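Local coordinates for particle-associated glycoside hydrolase (Acinetobacter phage Fri1, PDB 6C72), which probably acts as the phage tailspike depolymerase, cleaving the capsular polysaccharide of Acinetobacter baumannii so that the virus can reach and enter its host, at residues G96-L101 against D105-T110; G248-S253 against A307-V312; H545-N550 against V556-S561. All blocks are in the same frame, centred on the assembly; numbering follows the deposited sequence.

Contact 1. Residues G96-L101 against D105-T110; sequences GLRAEL and DLIDQT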
ATOM      1  N   GLY A  96      14.386  36.008 -24.922  1.00 37.19           N
ATOM      2  CA  GLY A  96      15.721  36.221 -25.423  1.00 38.38           C
ATOM      3  C   GLY A  96      16.708  35.122 -25.112  1.00 37.32           C
ATOM      4  O   GLY A  96      17.874  35.245 -25.492  1.00 38.35           O
ATOM      5  N   LEU A  97      16.290  34.055 -24.438  1.00 38.94           N
ATOM      6  CA  LEU A  97      17.220  32.976 -24.127  1.00 38.36           C
ATOM      7  C   LEU A  97      17.773  32.363 -25.414  1.00 38.97           C
ATOM      8  O   LEU A  97      17.028  32.103 -26.362  1.00 39.99           O
ATOM      9  CB  LEU A  97      16.520  31.918 -23.279  1.00 38.05           C
ATOM     10  CG  LEU A  97      17.437  30.849 -22.689  1.00 37.31           C
ATOM     11  CD1 LEU A  97      17.308  30.859 -21.172  1.00 36.47           C
ATOM     12  CD2 LEU A  97      17.088  29.494 -23.249  1.00 37.87           C
ATOM     13  N   ARG A  98      19.089  32.161 -25.465  1.00 50.51           N
ATOM     14  CA  ARG A  98      19.713  31.634 -26.669  1.00 51.10           C
ATOM     15  C   ARG A  98      19.617  30.114 -26.682  1.00 51.39           C
ATOM     16  O   ARG A  98      20.056  29.452 -25.738  1.00 50.75           O
ATOM     17  CB  ARG A  98      21.176  32.081 -26.760  1.00 50.86           C
ATOM     18  CG  ARG A  98      21.396  33.540 -27.195  1.00 51.01           C
ATOM     19  CD  ARG A  98      22.894  33.927 -27.200  1.00 51.12           C
ATOM     20  NE  ARG A  98      23.667  33.179 -28.200  1.00 51.10           N
ATOM     21  CZ  ARG A  98      24.974  33.335 -28.431  1.00 51.27           C
ATOM     22  NH1 ARG A  98      25.681  34.224 -27.732  1.00 51.56           N
ATOM     23  NH2 ARG A  98      25.572  32.609 -29.378  1.00 51.30           N
ATOM     24  N   ALA A  99      19.059  29.561 -27.758  1.00 34.98           N
ATOM     25  CA  ALA A  99      18.781  28.130 -27.851  1.00 33.80           C
ATOM     26  C   ALA A  99      19.935  27.359 -28.496  1.00 34.12           C
ATOM     27  O   ALA A  99      20.844  27.931 -29.105  1.00 35.49           O
ATOM     28  CB  ALA A  99      17.501  27.877 -28.646  1.00 34.10           C
ATOM     29  N   GLU A 100      19.878  26.035 -28.341  1.00 35.68           N
ATOM     30  CA  GLU A 100      20.777  25.088 -29.010  1.00 36.21           C
ATOM     31  C   GLU A 100      22.251  25.434 -28.834  1.00 35.50           C
ATOM     32  O   GLU A 100      23.075  25.153 -29.701  1.00 35.97           O
ATOM     33  CB  GLU A 100      20.443  24.970 -30.492  1.00 37.07           C
ATOM     34  CG  GLU A 100      18.991  24.692 -30.744  1.00 38.08           C
ATOM     35  CD  GLU A 100      18.795  23.491 -31.640  1.00 39.18           C
ATOM     36  OE1 GLU A 100      18.944  22.349 -31.139  1.00 39.54           O
ATOM     37  OE2 GLU A 100      18.514  23.689 -32.849  1.00 39.51           O
ATOM     38  N   LEU A 101      22.604  26.041 -27.710  1.00 33.32           N
ATOM     39  CA  LEU A 101      23.999  26.328 -27.429  1.00 33.98           C
ATOM     40  C   LEU A 101      24.722  25.051 -27.010  1.00 32.95           C
ATOM     41  O   LEU A 101      24.122  24.122 -26.471  1.00 32.16           O
ATOM     42  CB  LEU A 101      24.095  27.401 -26.345  1.00 34.17           C
ATOM     43  CG  LEU A 101      23.659  28.796 -26.820  1.00 35.62           C
ATOM     44  CD1 LEU A 101      23.783  29.845 -25.721  1.00 35.98           C
ATOM     45  CD2 LEU A 101      24.473  29.222 -28.050  1.00 37.61           C
ATOM     46  N   ASP A 105      29.621  27.108 -24.924  1.00 47.24           N
ATOM     47  CA  ASP A 105      29.083  28.468 -24.918  1.00 46.72           C
ATOM     48  C   ASP A 105      28.759  28.826 -23.475  1.00 46.31           C
ATOM     49  O   ASP A 105      27.639  28.630 -23.000  1.00 45.59           O
ATOM     50  CB  ASP A 105      27.842  28.560 -25.796  1.00 46.25           C
ATOM     51  CG  ASP A 105      28.126  28.231 -27.252  1.00 46.84           C
ATOM     52  OD1 ASP A 105      29.071  28.806 -27.843  1.00 47.25           O
ATOM     53  OD2 ASP A 105      27.410  27.364 -27.804  1.00 46.94           O
ATOM     54  N   LEU A 106      29.749  29.381 -22.778  1.00 46.36           N
ATOM     55  CA  LEU A 106      29.638  29.679 -21.348  1.00 46.39           C
ATOM     56  C   LEU A 106      28.964  31.034 -21.192  1.00 46.00           C
ATOM     57  O   LEU A 106      29.604  32.062 -20.963  1.00 46.46           O
ATOM     58  CB  LEU A 106      31.005  29.672 -20.686  1.00 47.46           C
ATOM     59  CG  LEU A 106      31.820  28.413 -20.925  1.00 48.08           C
ATOM     60  CD1 LEU A 106      33.190  28.622 -20.321  1.00 49.16           C
ATOM     61  CD2 LEU A 106      31.136  27.204 -20.332  1.00 47.80           C
ATOM     62  N   ILE A 107      27.645  31.036 -21.350  1.00 46.78           N
ATOM     63  CA  ILE A 107      26.862  32.265 -21.376  1.00 46.47           C
ATOM     64  C   ILE A 107      25.887  32.235 -20.206  1.00 46.18           C
ATOM     65  O   ILE A 107      25.033  31.340 -20.127  1.00 45.56           O
ATOM     66  CB  ILE A 107      26.133  32.435 -22.718  1.00 46.04           C
ATOM     67  CG1 ILE A 107      27.152  32.722 -23.829  1.00 46.48           C
ATOM     68  CG2 ILE A 107      25.098  33.532 -22.632  1.00 45.78           C
ATOM     69  CD1 ILE A 107      26.631  32.484 -25.227  1.00 46.50           C
ATOM     70  N   ASP A 108      26.016  33.204 -19.297  1.00 39.15           N
ATOM     71  CA  ASP A 108      25.116  33.295 -18.152  1.00 38.23           C
ATOM     72  C   ASP A 108      23.779  33.847 -18.627  1.00 37.70           C
ATOM     73  O   ASP A 108      23.699  34.990 -19.087  1.00 39.18           O
ATOM     74  CB  ASP A 108      25.739  34.169 -17.056  1.00 39.97           C
ATOM     75  CG  ASP A 108      24.889  34.242 -15.768  1.00 39.25           C
ATOM     76  OD1 ASP A 108      23.814  33.623 -15.664  1.00 37.42           O
ATOM     77  OD2 ASP A 108      25.342  34.885 -14.803  1.00 40.73           O
ATOM     78  N   GLN A 109      22.731  33.041 -18.523  1.00 35.76           N
ATOM     79  CA  GLN A 109      21.389  33.465 -18.902  1.00 35.25           C
ATOM     80  C   GLN A 109      20.465  33.438 -17.688  1.00 34.38           C
ATOM     81  O   GLN A 109      19.247  33.285 -17.826  1.00 33.47           O
ATOM     82  CB  GLN A 109      20.834  32.600 -20.035  1.00 34.17           C
ATOM     83  CG  GLN A 109      21.846  32.342 -21.170  1.00 34.95           C
ATOM     84  CD  GLN A 109      21.194  31.991 -22.518  1.00 34.70           C
ATOM     85  OE1 GLN A 109      20.638  32.857 -23.205  1.00 35.65           O
ATOM     86  NE2 GLN A 109      21.216  30.713 -22.863  1.00 33.57           N
ATOM     87  N   THR A 110      21.048  33.577 -16.491  1.00 34.95           N
ATOM     88  CA  THR A 110      20.280  33.487 -15.252  1.00 35.32           C
ATOM     89  C   THR A 110      19.162  34.525 -15.211  1.00 35.39           C
ATOM     90  O   THR A 110      18.007  34.202 -14.906  1.00 35.09           O
ATOM     91  CB  THR A 110      21.225  33.647 -14.058  1.00 36.75           C
ATOM     92  OG1 THR A 110      22.106  32.514 -14.001  1.00 36.80           O
ATOM     93  CG2 THR A 110      20.449  33.764 -12.741  1.00 37.67           C
TER
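Gln109 reaches across to Arg98 and grips its backbone with both ends of one amide. Gln109 OE1 accepts from Arg98 N at 2.8 Å in an almost straight bond (177°), the donor lying in the carbonyl plane on a lone pair. Gln109 NE2 returns a weak bond to Arg98 O at 3.3 Å, so the amide pairs with one residue's N-H and C=O and its rotation is fixed. With CG anti to its own carbonyl carbon (chi1 -45°) and the chain extended beyond, Gln109 is long enough to span the gap. Leu97 crosses Gln109 at about a right angle, Leu97 CG lying 3.8 Å from Gln109 NE2. Leu101 approaches the same NE2 through CD1, a methyl that also meets Ile107 CD1 at 3.9 Å. Ile107 CD1 in turn lies over one face of the Arg98 guanidinium, 3.7 Å from Arg98 CZ. Where the loop turns back, Leu101 CD2 packs 3.5 Å from Asp105 OD2, an oxygen held by the backbone N of Leu102. Further out, backbone bonds of Leu101 to His134 and of Gln109 to Tyr136 fasten both arms to strand 133-140. Gln109 itself occupies the N-cap position of helix 110-122. Just before it, Asp108 OD1 accepts from Thr110 N at 2.9 Å, a bond that makes an Asx turn at the helix start, and Thr110 OG1 adds a second donor at 2.6 Å. The whole is a folded-back loop leading into a helix beside the first coils of a parallel β-helix, consistent with the N-terminal cap common in such folds.

Contact 2. Residues G248-S253 against A307-V312; sequences GKDGVS and ATTDTV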
ATOM      1  N   GLY A 248      13.453  21.372   4.200  1.00 28.21           N
ATOM      2  CA  GLY A 248      12.549  22.457   4.517  1.00 28.73           C
ATOM      3  C   GLY A 248      13.028  23.262   5.718  1.00 28.78           C
ATOM      4  O   GLY A 248      14.154  23.121   6.201  1.00 28.58           O
ATOM      5  N   LYS A 249      12.133  24.118   6.212  1.00 28.97           N
ATOM      6  CA  LYS A 249      12.415  24.933   7.381  1.00 29.83           C
ATOM      7  C   LYS A 249      11.305  24.774   8.410  1.00 30.52           C
ATOM      8  O   LYS A 249      10.195  24.325   8.098  1.00 30.45           O
ATOM      9  CB  LYS A 249      12.575  26.416   7.014  1.00 30.31           C
ATOM     10  CG  LYS A 249      13.719  26.690   6.081  1.00 29.91           C
ATOM     11  CD  LYS A 249      13.860  28.185   5.806  1.00 30.60           C
ATOM     12  CE  LYS A 249      14.961  28.462   4.790  1.00 30.37           C
ATOM     13  NZ  LYS A 249      15.137  29.916   4.572  1.00 31.23           N
ATOM     14  N   ASP A 250      11.626  25.140   9.650  1.00 37.22           N
ATOM     15  CA  ASP A 250      10.641  25.063  10.716  1.00 37.39           C
ATOM     16  C   ASP A 250       9.428  25.916  10.374  1.00 37.99           C
ATOM     17  O   ASP A 250       9.553  27.036   9.876  1.00 38.24           O
ATOM     18  CB  ASP A 250      11.236  25.535  12.038  1.00 37.34           C
ATOM     19  CG  ASP A 250      12.261  24.569  12.604  1.00 36.95           C
ATOM     20  OD1 ASP A 250      12.457  23.493  11.995  1.00 36.65           O
ATOM     21  OD2 ASP A 250      12.842  24.874  13.679  1.00 37.00           O
ATOM     22  N   GLY A 251       8.244  25.376  10.632  1.00 35.02           N
ATOM     23  CA  GLY A 251       7.014  26.121  10.492  1.00 35.78           C
ATOM     24  C   GLY A 251       6.452  26.216   9.093  1.00 36.28           C
ATOM     25  O   GLY A 251       5.410  26.857   8.915  1.00 37.06           O
ATOM     26  N   VAL A 252       7.101  25.616   8.095  1.00 33.75           N
ATOM     27  CA  VAL A 252       6.637  25.672   6.712  1.00 34.25           C
ATOM     28  C   VAL A 252       6.692  24.273   6.108  1.00 33.99           C
ATOM     29  O   VAL A 252       7.652  23.525   6.330  1.00 33.17           O
ATOM     30  CB  VAL A 252       7.470  26.664   5.872  1.00 34.10           C
ATOM     31  CG1 VAL A 252       6.956  26.711   4.442  1.00 34.63           C
ATOM     32  CG2 VAL A 252       7.424  28.037   6.504  1.00 34.29           C
ATOM     33  N   SER A 253       5.664  23.920   5.345  1.00 39.24           N
ATOM     34  CA  SER A 253       5.590  22.578   4.787  1.00 39.09           C
ATOM     35  C   SER A 253       6.697  22.326   3.766  1.00 38.51           C
ATOM     36  O   SER A 253       7.032  23.191   2.956  1.00 38.74           O
ATOM     37  CB  SER A 253       4.226  22.348   4.145  1.00 40.33           C
ATOM     38  OG  SER A 253       3.259  22.035   5.129  1.00 40.71           O
ATOM     39  N   ALA A 307      21.642  17.677  15.743  1.00 34.45           N
ATOM     40  CA  ALA A 307      21.428  18.855  16.582  1.00 34.77           C
ATOM     41  C   ALA A 307      20.675  19.960  15.842  1.00 34.33           C
ATOM     42  O   ALA A 307      20.916  21.145  16.080  1.00 34.65           O
ATOM     43  CB  ALA A 307      22.754  19.381  17.141  1.00 35.72           C
ATOM     44  N   THR A 308      19.761  19.586  14.944  1.00 31.44           N
ATOM     45  CA  THR A 308      18.827  20.521  14.331  1.00 30.94           C
ATOM     46  C   THR A 308      17.424  19.955  14.453  1.00 30.29           C
ATOM     47  O   THR A 308      17.218  18.842  14.948  1.00 30.21           O
ATOM     48  CB  THR A 308      19.130  20.787  12.848  1.00 30.13           C
ATOM     49  OG1 THR A 308      18.771  19.633  12.081  1.00 29.06           O
ATOM     50  CG2 THR A 308      20.592  21.104  12.640  1.00 30.74           C
ATOM     51  N   THR A 309      16.458  20.725  13.975  1.00 29.89           N
ATOM     52  CA  THR A 309      15.078  20.281  13.880  1.00 29.24           C
ATOM     53  C   THR A 309      14.810  19.466  12.627  1.00 28.09           C
ATOM     54  O   THR A 309      13.643  19.167  12.355  1.00 27.54           O
ATOM     55  CB  THR A 309      14.132  21.476  13.897  1.00 29.39           C
ATOM     56  OG1 THR A 309      14.510  22.378  12.842  1.00 29.16           O
ATOM     57  CG2 THR A 309      14.151  22.171  15.269  1.00 30.60           C
ATOM     58  N   ASP A 310      15.845  19.131  11.854  1.00 29.40           N
ATOM     59  CA  ASP A 310      15.663  18.285  10.682  1.00 29.08           C
ATOM     60  C   ASP A 310      14.971  16.973  11.047  1.00 28.72           C
ATOM     61  O   ASP A 310      15.300  16.331  12.050  1.00 28.77           O
ATOM     62  CB  ASP A 310      17.008  17.961  10.037  1.00 29.47           C
ATOM     63  CG  ASP A 310      17.637  19.135   9.336  1.00 29.64           C
ATOM     64  OD1 ASP A 310      16.983  20.189   9.160  1.00 29.21           O
ATOM     65  OD2 ASP A 310      18.821  18.991   8.975  1.00 30.12           O
ATOM     66  N   THR A 311      14.023  16.565  10.210  1.00 31.27           N
ATOM     67  CA  THR A 311      13.398  15.269  10.379  1.00 30.84           C
ATOM     68  C   THR A 311      12.900  14.802   9.019  1.00 30.58           C
ATOM     69  O   THR A 311      12.513  15.622   8.178  1.00 30.66           O
ATOM     70  CB  THR A 311      12.256  15.317  11.413  1.00 30.75           C
ATOM     71  OG1 THR A 311      11.773  13.986  11.640  1.00 30.33           O
ATOM     72  CG2 THR A 311      11.105  16.187  10.935  1.00 30.80           C
ATOM     73  N   VAL A 312      12.966  13.486   8.787  1.00 24.27           N
ATOM     74  CA  VAL A 312      12.500  12.880   7.543  1.00 23.61           C
ATOM     75  C   VAL A 312      11.664  11.661   7.873  1.00 23.53           C
ATOM     76  O   VAL A 312      12.087  10.811   8.659  1.00 23.81           O
ATOM     77  CB  VAL A 312      13.650  12.480   6.604  1.00 23.32           C
ATOM     78  CG1 VAL A 312      13.071  11.778   5.385  1.00 22.77           C
ATOM     79  CG2 VAL A 312      14.415  13.714   6.177  1.00 23.47           C
TER
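Asp250 lays its carboxylate against the side chain of Thr309, the two arriving from opposite directions. Asp250 OD1 accepts from Thr309 OG1 at 2.5 Å, a very short bond whose exact length should be taken with caution, while Asp250 OD2 lies 3.4 Å from Thr309 CG2. Both branches of the threonine thus meet the acid, the hydroxyl bonded to OD1 but also near OD2, the methyl nearest OD2. This follows from the threonine's chi1 of 55°, which sets OG1 between its backbone N and carbonyl carbon, the crowded position, and leaves CG2 to lie beside the backbone N. OD1 has a second partner, the hydroxyl of Tyr276. Each side chain sits on a turn. Asp250 and Gly251 form the corner of a type II β turn running from Lys249 to Val252, where the positive phi of Gly251 suits glycine; its closing bond from Val252 N to Lys249 O is weak at 3.4 Å. On the other arm, Thr308 OG1 accepts from Asp310 N at 3.0 Å (160°), an ST turn that curls the chain round Thr309. These loops leave strands 244-247 and 300-302 of the β-helix, two coils apart, and the intervening coil bridges them through backbone bonds of Gly248 with Tyr276 and of Thr311 with Cys277. Lys249 NZ makes a salt bridge with Glu194 and hydrogen bonds to backbone oxygens of the second subunit, while Asp310 forms a salt bridge with Arg247 that probably offsets its charge. Two hydroxyls on OD1 would help to stabilise negative charge at Asp250, while nearby Asp310 would tend to oppose it; the exposed loops are joined by polar contact rather than by burial of apolar surface.

Contact 3. Residues H545-N550 against V556-S561; sequences HNEVIN and VKYSWS. With ZN (zinc ion), chain J.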
ATOM      1  N   HIS A 545      -0.401 -38.477  53.022  1.00 33.62           N
ATOM      2  CA  HIS A 545       0.913 -37.891  52.847  1.00 33.73           C
ATOM      3  C   HIS A 545       1.878 -38.978  52.407  1.00 34.15           C
ATOM      4  O   HIS A 545       1.650 -40.166  52.632  1.00 34.21           O
ATOM      5  CB  HIS A 545       1.413 -37.229  54.144  1.00 34.03           C
ATOM      6  CG  HIS A 545       1.635 -38.200  55.258  1.00 34.44           C
ATOM      7  ND1 HIS A 545       0.684 -38.461  56.223  1.00 34.42           N
ATOM      8  CD2 HIS A 545       2.693 -38.997  55.544  1.00 34.94           C
ATOM      9  CE1 HIS A 545       1.151 -39.371  57.061  1.00 34.69           C
ATOM     10  NE2 HIS A 545       2.367 -39.716  56.670  1.00 35.05           N
ATOM     11  N   ASN A 546       2.965 -38.549  51.773  1.00 31.56           N
ATOM     12  CA  ASN A 546       4.039 -39.440  51.337  1.00 32.31           C
ATOM     13  C   ASN A 546       5.331 -38.631  51.411  1.00 33.08           C
ATOM     14  O   ASN A 546       5.609 -37.823  50.518  1.00 33.15           O
ATOM     15  CB  ASN A 546       3.792 -39.961  49.929  1.00 32.22           C
ATOM     16  CG  ASN A 546       4.955 -40.811  49.397  1.00 32.96           C
ATOM     17  OD1 ASN A 546       5.592 -41.556  50.139  1.00 33.34           O
ATOM     18  ND2 ASN A 546       5.249 -40.670  48.100  1.00 33.18           N
ATOM     19  N   GLU A 547       6.100 -38.838  52.477  1.00 37.50           N
ATOM     20  CA  GLU A 547       7.372 -38.144  52.665  1.00 38.53           C
ATOM     21  C   GLU A 547       8.454 -39.007  52.030  1.00 39.61           C
ATOM     22  O   GLU A 547       8.933 -39.969  52.632  1.00 40.19           O
ATOM     23  CB  GLU A 547       7.648 -37.892  54.142  1.00 38.93           C
ATOM     24  CG  GLU A 547       6.627 -37.000  54.803  1.00 37.92           C
ATOM     25  CD  GLU A 547       6.963 -36.686  56.250  1.00 38.44           C
ATOM     26  OE1 GLU A 547       8.135 -36.836  56.668  1.00 39.70           O
ATOM     27  OE2 GLU A 547       6.028 -36.326  56.990  1.00 37.79           O
ATOM     28  N   VAL A 548       8.836 -38.657  50.802  1.00 25.64           N
ATOM     29  CA  VAL A 548       9.906 -39.362  50.107  1.00 26.82           C
ATOM     30  C   VAL A 548      11.260 -38.973  50.684  1.00 27.01           C
ATOM     31  O   VAL A 548      12.119 -39.826  50.930  1.00 28.38           O
ATOM     32  CB  VAL A 548       9.825 -39.058  48.601  1.00 26.69           C
ATOM     33  CG1 VAL A 548      10.930 -39.773  47.856  1.00 28.24           C
ATOM     34  CG2 VAL A 548       8.462 -39.457  48.063  1.00 26.58           C
ATOM     35  N   ILE A 549      11.468 -37.667  50.864  1.00 26.08           N
ATOM     36  CA  ILE A 549      12.624 -37.078  51.524  1.00 27.35           C
ATOM     37  C   ILE A 549      12.104 -36.052  52.519  1.00 26.90           C
ATOM     38  O   ILE A 549      11.258 -35.223  52.169  1.00 25.51           O
ATOM     39  CB  ILE A 549      13.577 -36.412  50.510  1.00 27.73           C
ATOM     40  CG1 ILE A 549      14.283 -37.451  49.644  1.00 28.16           C
ATOM     41  CG2 ILE A 549      14.559 -35.447  51.189  1.00 28.61           C
ATOM     42  CD1 ILE A 549      15.055 -36.827  48.521  1.00 28.23           C
ATOM     43  N   ASN A 550      12.581 -36.111  53.757  1.00 32.30           N
ATOM     44  CA  ASN A 550      12.201 -35.074  54.718  1.00 31.89           C
ATOM     45  C   ASN A 550      13.268 -35.076  55.814  1.00 33.93           C
ATOM     46  O   ASN A 550      13.170 -35.822  56.787  1.00 34.45           O
ATOM     47  CB  ASN A 550      10.815 -35.286  55.287  1.00 30.47           C
ATOM     48  CG  ASN A 550      10.140 -33.978  55.661  1.00 29.23           C
ATOM     49  OD1 ASN A 550      10.639 -32.897  55.344  1.00 29.27           O
ATOM     50  ND2 ASN A 550       9.004 -34.068  56.339  1.00 28.06           N
ATOM     51  N   VAL A 556      10.469 -30.135  56.294  1.00 28.63           N
ATOM     52  CA  VAL A 556       9.274 -29.304  56.325  1.00 27.44           C
ATOM     53  C   VAL A 556       8.239 -29.978  57.212  1.00 27.41           C
ATOM     54  O   VAL A 556       8.218 -31.205  57.346  1.00 27.78           O
ATOM     55  CB  VAL A 556       8.701 -29.071  54.898  1.00 26.43           C
ATOM     56  CG1 VAL A 556       8.164 -30.363  54.311  1.00 26.46           C
ATOM     57  CG2 VAL A 556       7.626 -27.985  54.900  1.00 25.61           C
ATOM     58  N   LYS A 557       7.404 -29.164  57.844  1.00 31.47           N
ATOM     59  CA  LYS A 557       6.272 -29.624  58.638  1.00 31.35           C
ATOM     60  C   LYS A 557       4.989 -29.148  57.975  1.00 30.72           C
ATOM     61  O   LYS A 557       4.945 -28.053  57.407  1.00 30.48           O
ATOM     62  CB  LYS A 557       6.365 -29.114  60.085  1.00 31.78           C
ATOM     63  CG  LYS A 557       7.523 -29.720  60.856  1.00 32.50           C
ATOM     64  CD  LYS A 557       8.138 -28.762  61.889  1.00 32.83           C
ATOM     65  CE  LYS A 557       7.262 -28.510  63.113  1.00 32.60           C
ATOM     66  NZ  LYS A 557       8.059 -27.922  64.272  1.00 32.94           N
ATOM     67  N   TYR A 558       3.962 -29.985  58.007  1.00 29.15           N
ATOM     68  CA  TYR A 558       2.705 -29.665  57.353  1.00 28.80           C
ATOM     69  C   TYR A 558       1.555 -30.029  58.272  1.00 29.02           C
ATOM     70  O   TYR A 558       1.668 -30.927  59.104  1.00 29.08           O
ATOM     71  CB  TYR A 558       2.573 -30.393  56.009  1.00 28.19           C
ATOM     72  CG  TYR A 558       2.874 -31.862  56.106  1.00 28.00           C
ATOM     73  CD1 TYR A 558       1.875 -32.773  56.419  1.00 27.92           C
ATOM     74  CD2 TYR A 558       4.161 -32.340  55.895  1.00 28.15           C
ATOM     75  CE1 TYR A 558       2.142 -34.109  56.513  1.00 27.88           C
ATOM     76  CE2 TYR A 558       4.434 -33.683  55.986  1.00 28.35           C
ATOM     77  CZ  TYR A 558       3.419 -34.554  56.305  1.00 28.14           C
ATOM     78  OH  TYR A 558       3.678 -35.889  56.409  1.00 28.41           O
ATOM     79  N   SER A 559       0.444 -29.319  58.112  1.00 32.26           N
ATOM     80  CA  SER A 559      -0.733 -29.531  58.938  1.00 32.50           C
ATOM     81  C   SER A 559      -1.960 -29.097  58.158  1.00 32.69           C
ATOM     82  O   SER A 559      -1.952 -28.055  57.500  1.00 32.70           O
ATOM     83  CB  SER A 559      -0.649 -28.755  60.250  1.00 32.68           C
ATOM     84  OG  SER A 559      -1.894 -28.762  60.924  1.00 32.80           O
ATOM     85  N   TRP A 560      -3.001 -29.915  58.229  1.00 30.70           N
ATOM     86  CA  TRP A 560      -4.277 -29.655  57.586  1.00 31.15           C
ATOM     87  C   TRP A 560      -5.289 -29.234  58.640  1.00 31.53           C
ATOM     88  O   TRP A 560      -5.360 -29.822  59.729  1.00 31.42           O
ATOM     89  CB  TRP A 560      -4.799 -30.895  56.842  1.00 31.20           C
ATOM     90  CG  TRP A 560      -4.059 -31.212  55.579  1.00 30.64           C
ATOM     91  CD1 TRP A 560      -3.082 -32.155  55.411  1.00 29.82           C
ATOM     92  CD2 TRP A 560      -4.241 -30.590  54.302  1.00 30.66           C
ATOM     93  NE1 TRP A 560      -2.637 -32.146  54.110  1.00 29.18           N
ATOM     94  CE2 TRP A 560      -3.333 -31.197  53.408  1.00 29.74           C
ATOM     95  CE3 TRP A 560      -5.086 -29.576  53.825  1.00 31.09           C
ATOM     96  CZ2 TRP A 560      -3.240 -30.821  52.070  1.00 29.45           C
ATOM     97  CZ3 TRP A 560      -4.991 -29.206  52.486  1.00 30.40           C
ATOM     98  CH2 TRP A 560      -4.071 -29.820  51.630  1.00 29.48           C
ATOM     99  N   SER A 561      -6.063 -28.206  58.311  1.00 39.20           N
ATOM    100  CA  SER A 561      -7.247 -27.821  59.073  1.00 39.56           C
ATOM    101  C   SER A 561      -8.378 -27.780  58.054  1.00 40.20           C
ATOM    102  O   SER A 561      -8.531 -26.790  57.333  1.00 40.14           O
ATOM    103  CB  SER A 561      -7.050 -26.483  59.762  1.00 39.24           C
ATOM    104  OG  SER A 561      -8.245 -26.072  60.394  1.00 39.54           O
TER
HETATM  105 ZN    ZN J 807       4.125 -40.927  57.366  1.00 86.27          ZN
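Three hydrogen bonds join the arms, two of them centred on Asn550. Its side-chain amide pairs with the backbone of Val556: Asn550 OD1 accepts from Val556 N at 2.9 Å, the donor slightly tilted from the carbonyl plane, and Asn550 ND2 gives to Val556 O at 3.1 Å. The other hydrogen of Asn550 ND2 goes to Glu547 OE1 at 2.9 Å, striking that oxygen from above the carboxylate plane, so three bonds hold the amide flat and fix which end is the nitrogen. Glu547, extended beyond CG, takes the Tyr558 OH on its OE2 at 2.5 Å, so short that the exact length is doubtful. The carboxylate meets the tyrosine at the ring edge, its plane turned 85° from that of the ring. Tyr558 CG lies between its backbone N and carbonyl carbon (chi1 49°), from where the ring reaches both Glu547 and His545. The bonds to Val556 and Tyr558 span two antiparallel sheets of the C-terminal β-sandwich-like domain: 541-550 is the outermost strand of one sheet and 556-561 of the other, with the chain turning a corner at Val548 and Ile549, a classic bulge facing Tyr529. Packing comes from the aromatic groups. Tyr558 OH sits over one face of the His545 ring, 3.3 Å from His545 CG, while the two ring planes are oblique at 44°. Leu565, Leu567 and Leu532 also touch Tyr558. Val556 CG1 lies 3.7 Å from Asn550 OD1, adding a small apolar flank to the amide pairing. In metal coordination, His545 NE2 binds a zinc ion at 2.2 Å, and the His545 side chain also touches Leu532.

In the fold
The three contacts follow one another along the elongated chain without touching; contacts 1 and 3 lie on opposite sides of its centre, their centres about 103 Å apart. Contact 1 is partly buried and mixes apolar packing with amide-to-backbone pairing in a single loop ahead of a helix. Contact 2 is a surface contact on the β-helix, a lone acid-hydroxyl pair between loops of different coils, close to the second subunit. Contact 3, also at the surface, ties edge strands of two sheets in the C-terminal domain and includes the zinc ligand His545; Glu100 of contact 1 is also a zinc-binding residue of this protein. A side-chain amide reading one residue's N-H and C=O recurs in contacts 1 and 3.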